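Local coordinates for protein nucleoporin nup120 (Schizosaccharomyces pombe, PDB 4GQ2) that serves as a structural component of the nuclear pore complex and, like other nucleoporins, may also dock transiently associated nuclear transport factors, at residues Ala763-Asn768 with Phe821-Tyr826; Leu735-Ala740 with Ile833-Ser838; Asn778-Phe783 with Val795-Ser800. All blocks are in the same frame, centred on the assembly; numbering follows the deposited sequence.

Interaction 1 of 3, residues Ala763-Asn768 with Phe821-Tyr826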
loop_
_atom_site.group_PDB
_atom_site.type_symbol
_atom_site.label_atom_id
_atom_site.label_comp_id
_atom_site.label_asym_id
_atom_site.label_seq_id
_atom_site.Cartn_x
_atom_site.Cartn_y
_atom_site.Cartn_z
ATOM N N ALA A 763 16.290 0.660 -9.412
ATOM C CA ALA A 763 15.384 0.322 -8.326
ATOM C C ALA A 763 13.983 0.847 -8.605
ATOM O O ALA A 763 13.007 0.225 -8.212
ATOM C CB ALA A 763 15.916 0.856 -7.004
ATOM N N LEU A 764 13.892 1.962 -9.328
ATOM C CA LEU A 764 12.604 2.594 -9.640
ATOM C C LEU A 764 11.650 1.706 -10.436
ATOM O O LEU A 764 10.426 1.859 -10.348
ATOM C CB LEU A 764 12.816 3.922 -10.366
ATOM C CG LEU A 764 13.219 5.109 -9.489
ATOM C CD1 LEU A 764 13.592 6.318 -10.342
ATOM C CD2 LEU A 764 12.134 5.480 -8.492
ATOM N N ALA A 765 12.216 0.772 -11.195
ATOM C CA ALA A 765 11.440 -0.114 -12.063
ATOM C C ALA A 765 11.202 -1.508 -11.475
ATOM O O ALA A 765 10.499 -2.320 -12.082
ATOM C CB ALA A 765 12.115 -0.223 -13.427
ATOM N N SER A 766 11.773 -1.784 -10.302
ATOM C CA SER A 766 11.734 -3.136 -9.714
ATOM C C SER A 766 11.074 -3.148 -8.332
ATOM O O SER A 766 10.736 -4.197 -7.788
ATOM C CB SER A 766 13.151 -3.713 -9.627
ATOM O OG SER A 766 13.855 -3.554 -10.853
ATOM N N VAL A 767 10.899 -1.956 -7.784
ATOM C CA VAL A 767 10.259 -1.717 -6.498
ATOM C C VAL A 767 8.790 -2.188 -6.488
ATOM O O VAL A 767 8.159 -2.271 -7.542
ATOM C CB VAL A 767 10.441 -0.215 -6.174
ATOM C CG1 VAL A 767 9.140 0.489 -5.859
ATOM C CG2 VAL A 767 11.555 -0.008 -5.143
ATOM N N ASN A 768 8.255 -2.509 -5.308
ATOM C CA ASN A 768 6.912 -3.104 -5.205
ATOM C C ASN A 768 5.777 -2.150 -4.842
ATOM O O ASN A 768 4.625 -2.380 -5.213
ATOM C CB ASN A 768 6.904 -4.289 -4.226
ATOM C CG ASN A 768 7.317 -5.598 -4.874
ATOM O OD1 ASN A 768 7.428 -5.694 -6.089
ATOM N ND2 ASN A 768 7.542 -6.618 -4.057
ATOM N N PHE A 821 4.174 8.235 -13.588
ATOM C CA PHE A 821 3.671 8.271 -14.946
ATOM C C PHE A 821 4.771 7.900 -15.925
ATOM O O PHE A 821 4.597 6.984 -16.728
ATOM C CB PHE A 821 3.066 9.638 -15.283
ATOM C CG PHE A 821 2.366 9.665 -16.608
ATOM C CD1 PHE A 821 1.049 9.224 -16.719
ATOM C CD2 PHE A 821 3.030 10.103 -17.756
ATOM C CE1 PHE A 821 0.399 9.235 -17.945
ATOM C CE2 PHE A 821 2.385 10.112 -18.986
ATOM C CZ PHE A 821 1.066 9.678 -19.079
ATOM N N LEU A 822 5.907 8.589 -15.834
ATOM C CA LEU A 822 7.091 8.270 -16.648
ATOM C C LEU A 822 7.468 6.792 -16.598
ATOM O O LEU A 822 8.007 6.260 -17.565
ATOM C CB LEU A 822 8.291 9.118 -16.205
ATOM C CG LEU A 822 8.678 10.425 -16.907
ATOM C CD1 LEU A 822 7.721 10.879 -18.008
ATOM C CD2 LEU A 822 8.877 11.520 -15.865
ATOM N N PHE A 823 7.195 6.137 -15.470
ATOM C CA PHE A 823 7.493 4.709 -15.316
ATOM C C PHE A 823 6.274 3.844 -15.606
ATOM O O PHE A 823 6.261 2.648 -15.309
ATOM C CB PHE A 823 8.101 4.408 -13.941
ATOM C CG PHE A 823 9.584 4.658 -13.879
ATOM C CD1 PHE A 823 10.083 5.957 -13.803
ATOM C CD2 PHE A 823 10.484 3.597 -13.914
ATOM C CE1 PHE A 823 11.452 6.196 -13.764
ATOM C CE2 PHE A 823 11.854 3.826 -13.880
ATOM C CZ PHE A 823 12.340 5.129 -13.798
ATOM N N LYS A 824 5.260 4.462 -16.211
ATOM C CA LYS A 824 4.113 3.741 -16.779
ATOM C C LYS A 824 3.287 3.052 -15.700
ATOM O O LYS A 824 2.624 2.044 -15.953
ATOM C CB LYS A 824 4.570 2.763 -17.875
ATOM C CG LYS A 824 5.435 3.424 -18.941
ATOM C CD LYS A 824 5.713 2.515 -20.127
ATOM C CE LYS A 824 6.342 3.307 -21.267
ATOM N NZ LYS A 824 6.410 2.542 -22.545
ATOM N N GLN A 825 3.332 3.622 -14.496
ATOM C CA GLN A 825 2.513 3.170 -13.382
ATOM C C GLN A 825 1.160 3.877 -13.419
ATOM O O GLN A 825 0.797 4.643 -12.504
ATOM C CB GLN A 825 3.237 3.395 -12.046
ATOM C CG GLN A 825 4.479 2.531 -11.865
ATOM C CD GLN A 825 4.155 1.048 -11.858
ATOM O OE1 GLN A 825 3.104 0.635 -11.367
ATOM N NE2 GLN A 825 5.053 0.239 -12.406
ATOM N N TYR A 826 0.412 3.592 -14.483
ATOM C CA TYR A 826 -0.819 4.309 -14.791
ATOM C C TYR A 826 -1.916 4.085 -13.764
ATOM O O TYR A 826 -2.643 5.023 -13.421
ATOM C CB TYR A 826 -1.300 3.964 -16.205
ATOM C CG TYR A 826 -0.285 4.304 -17.285
ATOM C CD1 TYR A 826 0.333 5.556 -17.315
ATOM C CD2 TYR A 826 0.042 3.387 -18.285
ATOM C CE1 TYR A 826 1.260 5.878 -18.291
ATOM C CE2 TYR A 826 0.968 3.703 -19.272
ATOM C CZ TYR A 826 1.569 4.952 -19.269
ATOM O OH TYR A 826 2.486 5.295 -20.235
#

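Interaction 2 of 3, residues Leu735-Ala740 with Ile833-Ser838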
loop_
_atom_site.group_PDB
_atom_site.type_symbol
_atom_site.label_atom_id
_atom_site.label_comp_id
_atom_site.label_asym_id
_atom_site.label_seq_id
_atom_site.Cartn_x
_atom_site.Cartn_y
_atom_site.Cartn_z
ATOM N N LEU A 735 1.068 10.422 0.970
ATOM C CA LEU A 735 2.096 9.388 1.093
ATOM C C LEU A 735 1.640 8.118 1.820
ATOM O O LEU A 735 2.078 7.017 1.476
ATOM C CB LEU A 735 3.373 9.948 1.717
ATOM C CG LEU A 735 4.099 10.970 0.828
ATOM C CD1 LEU A 735 5.157 11.705 1.626
ATOM C CD2 LEU A 735 4.717 10.314 -0.402
ATOM N N LEU A 736 0.763 8.263 2.814
ATOM C CA LEU A 736 0.202 7.099 3.504
ATOM C C LEU A 736 -0.623 6.231 2.534
ATOM O O LEU A 736 -0.627 5.001 2.635
ATOM C CB LEU A 736 -0.618 7.512 4.744
ATOM C CG LEU A 736 0.245 7.922 5.949
ATOM C CD1 LEU A 736 -0.583 8.487 7.090
ATOM C CD2 LEU A 736 1.082 6.752 6.447
ATOM N N GLU A 737 -1.279 6.877 1.575
ATOM C CA GLU A 737 -1.985 6.163 0.523
ATOM C C GLU A 737 -0.994 5.470 -0.419
ATOM O O GLU A 737 -1.335 4.492 -1.076
ATOM C CB GLU A 737 -2.927 7.107 -0.240
ATOM C CG GLU A 737 -4.247 6.458 -0.640
ATOM C CD GLU A 737 -5.107 7.323 -1.556
ATOM O OE1 GLU A 737 -5.422 6.865 -2.685
ATOM O OE2 GLU A 737 -5.478 8.449 -1.147
ATOM N N ASN A 738 0.241 5.959 -0.468
ATOM C CA ASN A 738 1.261 5.341 -1.317
ATOM C C ASN A 738 1.835 4.061 -0.686
ATOM O O ASN A 738 2.444 3.222 -1.368
ATOM C CB ASN A 738 2.380 6.345 -1.624
ATOM C CG ASN A 738 2.028 7.292 -2.758
ATOM O OD1 ASN A 738 2.576 7.182 -3.853
ATOM N ND2 ASN A 738 1.119 8.239 -2.501
ATOM N N SER A 739 1.635 3.921 0.619
ATOM C CA SER A 739 2.255 2.844 1.385
ATOM C C SER A 739 1.725 1.467 1.014
ATOM O O SER A 739 2.500 0.514 0.930
ATOM C CB SER A 739 2.088 3.087 2.881
ATOM O OG SER A 739 2.906 2.186 3.603
ATOM N N ALA A 740 0.416 1.369 0.785
ATOM C CA ALA A 740 -0.220 0.097 0.412
ATOM C C ALA A 740 -0.493 -0.020 -1.091
ATOM O O ALA A 740 -1.090 -0.999 -1.553
ATOM C CB ALA A 740 -1.503 -0.111 1.204
ATOM N N ILE A 833 -4.932 10.299 -8.442
ATOM C CA ILE A 833 -5.243 11.497 -9.231
ATOM C C ILE A 833 -5.998 12.597 -8.473
ATOM O O ILE A 833 -5.885 13.767 -8.815
ATOM C CB ILE A 833 -5.980 11.132 -10.545
ATOM C CG1 ILE A 833 -5.721 12.203 -11.617
ATOM C CG2 ILE A 833 -7.469 10.836 -10.289
ATOM C CD1 ILE A 833 -6.108 11.776 -13.014
ATOM N N GLY A 834 -6.743 12.233 -7.432
ATOM C CA GLY A 834 -7.525 13.215 -6.677
ATOM C C GLY A 834 -6.687 14.129 -5.792
ATOM O O GLY A 834 -7.184 15.120 -5.284
ATOM N N TRP A 835 -5.413 13.791 -5.621
ATOM C CA TRP A 835 -4.465 14.578 -4.825
ATOM C C TRP A 835 -3.784 15.667 -5.609
ATOM O O TRP A 835 -3.267 16.621 -5.014
ATOM C CB TRP A 835 -3.397 13.665 -4.237
ATOM C CG TRP A 835 -3.901 12.704 -3.198
ATOM C CD1 TRP A 835 -4.061 11.333 -3.324
ATOM C CD2 TRP A 835 -4.333 13.014 -1.818
ATOM N NE1 TRP A 835 -4.537 10.785 -2.152
ATOM C CE2 TRP A 835 -4.719 11.736 -1.212
ATOM C CE3 TRP A 835 -4.419 14.170 -1.057
ATOM C CZ2 TRP A 835 -5.160 11.647 0.101
ATOM C CZ3 TRP A 835 -4.874 14.070 0.265
ATOM C CH2 TRP A 835 -5.241 12.839 0.826
ATOM N N LEU A 836 -3.747 15.531 -6.940
ATOM C CA LEU A 836 -3.106 16.542 -7.800
ATOM C C LEU A 836 -3.862 17.851 -7.707
ATOM O O LEU A 836 -5.091 17.860 -7.739
ATOM C CB LEU A 836 -3.026 16.075 -9.258
ATOM C CG LEU A 836 -1.967 15.023 -9.595
ATOM C CD1 LEU A 836 -2.247 14.413 -10.959
ATOM C CD2 LEU A 836 -0.557 15.609 -9.544
ATOM N N ASN A 837 -3.129 18.953 -7.569
ATOM C CA ASN A 837 -3.750 20.261 -7.387
ATOM C C ASN A 837 -4.121 20.921 -8.720
ATOM O O ASN A 837 -4.125 20.253 -9.751
ATOM C CB ASN A 837 -2.867 21.174 -6.506
ATOM C CG ASN A 837 -1.518 21.517 -7.144
ATOM O OD1 ASN A 837 -1.326 21.427 -8.359
ATOM N ND2 ASN A 837 -0.584 21.942 -6.312
ATOM N N SER A 838 -4.407 22.223 -8.696
ATOM C CA SER A 838 -4.917 22.954 -9.864
ATOM C C SER A 838 -3.884 23.712 -10.707
ATOM O O SER A 838 -4.259 24.389 -11.652
ATOM C CB SER A 838 -6.010 23.919 -9.434
ATOM O OG SER A 838 -7.139 23.200 -8.985
#

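Interaction 3 of 3, residues Asn778-Phe783 with Val795-Ser800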
loop_
_atom_site.group_PDB
_atom_site.type_symbol
_atom_site.label_atom_id
_atom_site.label_comp_id
_atom_site.label_asym_id
_atom_site.label_seq_id
_atom_site.Cartn_x
_atom_site.Cartn_y
_atom_site.Cartn_z
ATOM N N ASN A 778 14.250 9.807 -3.259
ATOM C CA ASN A 778 14.848 10.649 -2.233
ATOM C C ASN A 778 16.120 10.038 -1.666
ATOM O O ASN A 778 16.596 10.453 -0.607
ATOM C CB ASN A 778 13.837 10.905 -1.118
ATOM C CG ASN A 778 12.736 11.844 -1.546
ATOM O OD1 ASN A 778 12.915 13.056 -1.552
ATOM N ND2 ASN A 778 11.585 11.286 -1.910
ATOM N N TYR A 779 16.657 9.046 -2.376
ATOM C CA TYR A 779 17.838 8.316 -1.932
ATOM C C TYR A 779 18.977 9.277 -1.618
ATOM O O TYR A 779 19.289 10.168 -2.409
ATOM C CB TYR A 779 18.270 7.280 -2.975
ATOM C CG TYR A 779 19.510 6.513 -2.574
ATOM C CD1 TYR A 779 19.542 5.778 -1.392
ATOM C CD2 TYR A 779 20.656 6.527 -3.371
ATOM C CE1 TYR A 779 20.670 5.076 -1.016
ATOM C CE2 TYR A 779 21.794 5.825 -3.002
ATOM C CZ TYR A 779 21.792 5.104 -1.822
ATOM O OH TYR A 779 22.905 4.401 -1.429
ATOM N N SER A 780 19.583 9.104 -0.451
ATOM C CA SER A 780 20.543 10.077 0.039
ATOM C C SER A 780 21.667 9.470 0.860
ATOM O O SER A 780 21.523 8.400 1.463
ATOM C CB SER A 780 19.828 11.157 0.858
ATOM O OG SER A 780 18.981 11.936 0.027
ATOM N N GLU A 781 22.793 10.174 0.877
ATOM C CA GLU A 781 23.946 9.754 1.652
ATOM C C GLU A 781 24.501 10.911 2.449
ATOM O O GLU A 781 24.282 12.073 2.099
ATOM C CB GLU A 781 25.020 9.188 0.734
ATOM C CG GLU A 781 24.773 7.749 0.336
ATOM C CD GLU A 781 25.824 7.233 -0.615
ATOM O OE1 GLU A 781 26.604 6.348 -0.203
ATOM O OE2 GLU A 781 25.874 7.724 -1.766
ATOM N N CYS A 782 25.195 10.581 3.537
ATOM C CA CYS A 782 25.959 11.556 4.307
ATOM C C CYS A 782 27.380 11.534 3.767
ATOM O O CYS A 782 28.121 10.580 4.007
ATOM C CB CYS A 782 25.939 11.204 5.796
ATOM S SG CYS A 782 26.733 12.430 6.866
ATOM N N PHE A 783 27.751 12.571 3.020
ATOM C CA PHE A 783 29.043 12.580 2.325
ATOM C C PHE A 783 30.254 12.742 3.251
ATOM O O PHE A 783 31.263 12.055 3.080
ATOM C CB PHE A 783 29.075 13.618 1.187
ATOM C CG PHE A 783 28.306 13.206 -0.051
ATOM C CD1 PHE A 783 27.949 11.874 -0.276
ATOM C CD2 PHE A 783 27.970 14.153 -1.016
ATOM C CE1 PHE A 783 27.247 11.505 -1.415
ATOM C CE2 PHE A 783 27.271 13.788 -2.162
ATOM C CZ PHE A 783 26.907 12.463 -2.359
ATOM N N VAL A 795 15.565 8.557 4.931
ATOM C CA VAL A 795 14.416 8.903 5.754
ATOM C C VAL A 795 14.387 10.412 5.975
ATOM O O VAL A 795 13.445 11.091 5.545
ATOM C CB VAL A 795 14.431 8.154 7.101
ATOM C CG1 VAL A 795 13.225 8.550 7.939
ATOM C CG2 VAL A 795 14.449 6.647 6.873
ATOM N N ILE A 796 15.438 10.929 6.615
ATOM C CA ILE A 796 15.536 12.352 6.955
ATOM C C ILE A 796 15.321 13.243 5.735
ATOM O O ILE A 796 14.567 14.216 5.799
ATOM C CB ILE A 796 16.871 12.670 7.684
ATOM C CG1 ILE A 796 16.782 12.282 9.163
ATOM C CG2 ILE A 796 17.253 14.140 7.558
ATOM C CD1 ILE A 796 15.844 13.138 9.991
ATOM N N SER A 797 15.957 12.896 4.618
ATOM C CA SER A 797 15.789 13.658 3.377
ATOM C C SER A 797 14.342 13.639 2.894
ATOM O O SER A 797 13.799 14.685 2.521
ATOM C CB SER A 797 16.716 13.130 2.281
ATOM O OG SER A 797 18.059 13.123 2.727
ATOM N N SER A 798 13.731 12.448 2.907
ATOM C CA SER A 798 12.323 12.269 2.524
ATOM C C SER A 798 11.410 13.126 3.379
ATOM O O SER A 798 10.525 13.799 2.856
ATOM C CB SER A 798 11.907 10.805 2.639
ATOM O OG SER A 798 12.733 9.977 1.840
ATOM N N LEU A 799 11.634 13.100 4.693
ATOM C CA LEU A 799 10.874 13.940 5.621
ATOM C C LEU A 799 11.063 15.423 5.319
ATOM O O LEU A 799 10.102 16.188 5.343
ATOM C CB LEU A 799 11.246 13.642 7.083
ATOM C CG LEU A 799 10.875 12.249 7.595
ATOM C CD1 LEU A 799 11.311 12.078 9.039
ATOM C CD2 LEU A 799 9.382 11.975 7.447
ATOM N N SER A 800 12.300 15.815 5.022
ATOM C CA SER A 800 12.606 17.191 4.642
ATOM C C SER A 800 11.807 17.604 3.411
ATOM O O SER A 800 11.186 18.666 3.401
ATOM C CB SER A 800 14.106 17.368 4.394
ATOM O OG SER A 800 14.411 18.717 4.086
#

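Interaction 1 of 3, residues Ala763-Asn768 with Phe821-Tyr826
Phe823 and Leu764 meet where helix 812-822 ends in a Schellman motif beside the loop that leads into helix 770-777, within the largely helical part of the protein. The contact is apolar. CE2 of the phenyl ring lies 3.6 Å from Leu764 CB, and CZ stands nearly as close to the same carbon. Farther out on the leucine, one methyl, CD1, lies 3.9 Å from Phe823 CZ. The two side chains cross at about a right angle, so the leucine touches the far end of the ring through its root and one branch rather than running alongside it. Ala765 adds a flanking methyl, its CB being 4.1 Å from Phe823 CE2. In both Leu764 and Phe823, CG stands anti to the carbonyl carbon (chi1 -78° and -83°), which directs each side chain across the gap to the other.

One layer out, Leu764 also packs on Phe773, Ala776 and Leu777 of helix 770-777, so the phenylalanine meets a leucine already embedded among helix side chains. Phe823 is the first residue beyond the helix to leave helical torsions, and Lys824, with positive phi (66°), is the C-prime residue of the motif. The turn is secured by Gln825 N bonding Leu820 O and by Lys824 N bonding Phe821 O at 2.7 Å. On the loop side, Ala763 O accepts from two amides, Ser766 N at 3.2 Å and Val767 N at 3.1 Å.

Interaction 2 of 3, residues Leu735-Ala740 with Ile833-Ser838
Trp835 reaches Glu737 from the turn between helices 826-832 and 840-852, a region assigned to the Nup120 HEAT repeats, and so joins it to the end of helix 719-739. From CB the indole is carried toward that helix with CG anti to the carbonyl carbon (chi1 -68°). Along the pyrrole edge CD1 keeps 3.9 Å from Glu737 OE2, while NE1 donates to that same oxygen at 2.7 Å with an N-H...O angle of 153°. Round the corner, CE2 and CZ2 each lie 3.4 Å from OE2. The oxygen sits almost in the ring plane, as expected for an indole N-H donor, but the nitrogen meets it from above the carboxylate plane, 52° out of it. The short bond to a carboxylate would probably polarise the N-H. Trp835 also packs edge-to-face with Phe734 and touches Val813 of helix 812-822. A leucine in its place would remove the N-H and is likely to leave the carboxylate of Glu737 without this donor and open a gap beside Phe734. The other oxygen of the carboxylate, Glu737 OE1, stands back at 4.1 Å from Trp835 NE1.

Interaction 3 of 3, residues Asn778-Phe783 with Val795-Ser800
Ser780 OG donates to Asn778 O at 2.9 Å, a bond within the turn that leads into strand 780-781, next to helix 790-803. The hydroxyl comes from above the carbonyl plane, 43° out of it, with a C=O...O angle of 133°. The same OG lies 3.1 Å from Ser797 OG on the helix. Ser780 CB is close as well, 3.2 Å from Ser797 OG, which places the two small side chains directly against each other. Ser797 OG has a firm partner of its own in Ala793 O, one turn back along the helix.

The second point of contact pairs Asn778 with Ser798. Here the serine hydroxyl meets carbon: Ser798 OG is 3.3 Å from Asn778 CB, and Ser798 CA lies 4.1 Å from Asn778 CG. The hydroxyl turns back with OG anti to the carbonyl carbon (chi1 -57°) and bonds Thr794 O. The amide of Asn778 is similarly engaged elsewhere, since ND2 bonds Phe774 O in the helix that has just ended. Ser797 and Ser798, both buried, thus each bond a helix carbonyl four residues back. The small side chain of Ser798 is consistent with the close approach here, where the CA atoms of Asn778 and Ser798 are 5.6 Å apart.

Further bonds fix the strand beside the helix. Ser780 N bonds Thr794 OG1, while the backbones of Tyr779 and Glu781 bond those of Ser666 and Asn664. Strand 780-781 therefore pairs antiparallel with strand 664-665 and has helix 790-803 packed against it through Ser780, with Ser798 and Leu799 resting on Leu682 of helix 672-703.

How the interactions relate
Followed from the N terminus, the chain first reaches 735-740, at the end of helix 719-739, and this segment opens the widest loop, closed by interaction 2 at 833-838 after 92 intervening residues. Inside it, interaction 1 joins 763-768 to 821-826 across 52 residues. Within that loop in turn, interaction 3 closes the shortest one, from 778-783 to 795-800. The three are nested and none cross. Their centres lie 16 to 21 Å apart, and no two touch. Together they tie helix 719-739 and the entry to helix 770-777 to the segment assigned to the HEAT repeats, and strand 780-781 to helix 790-803.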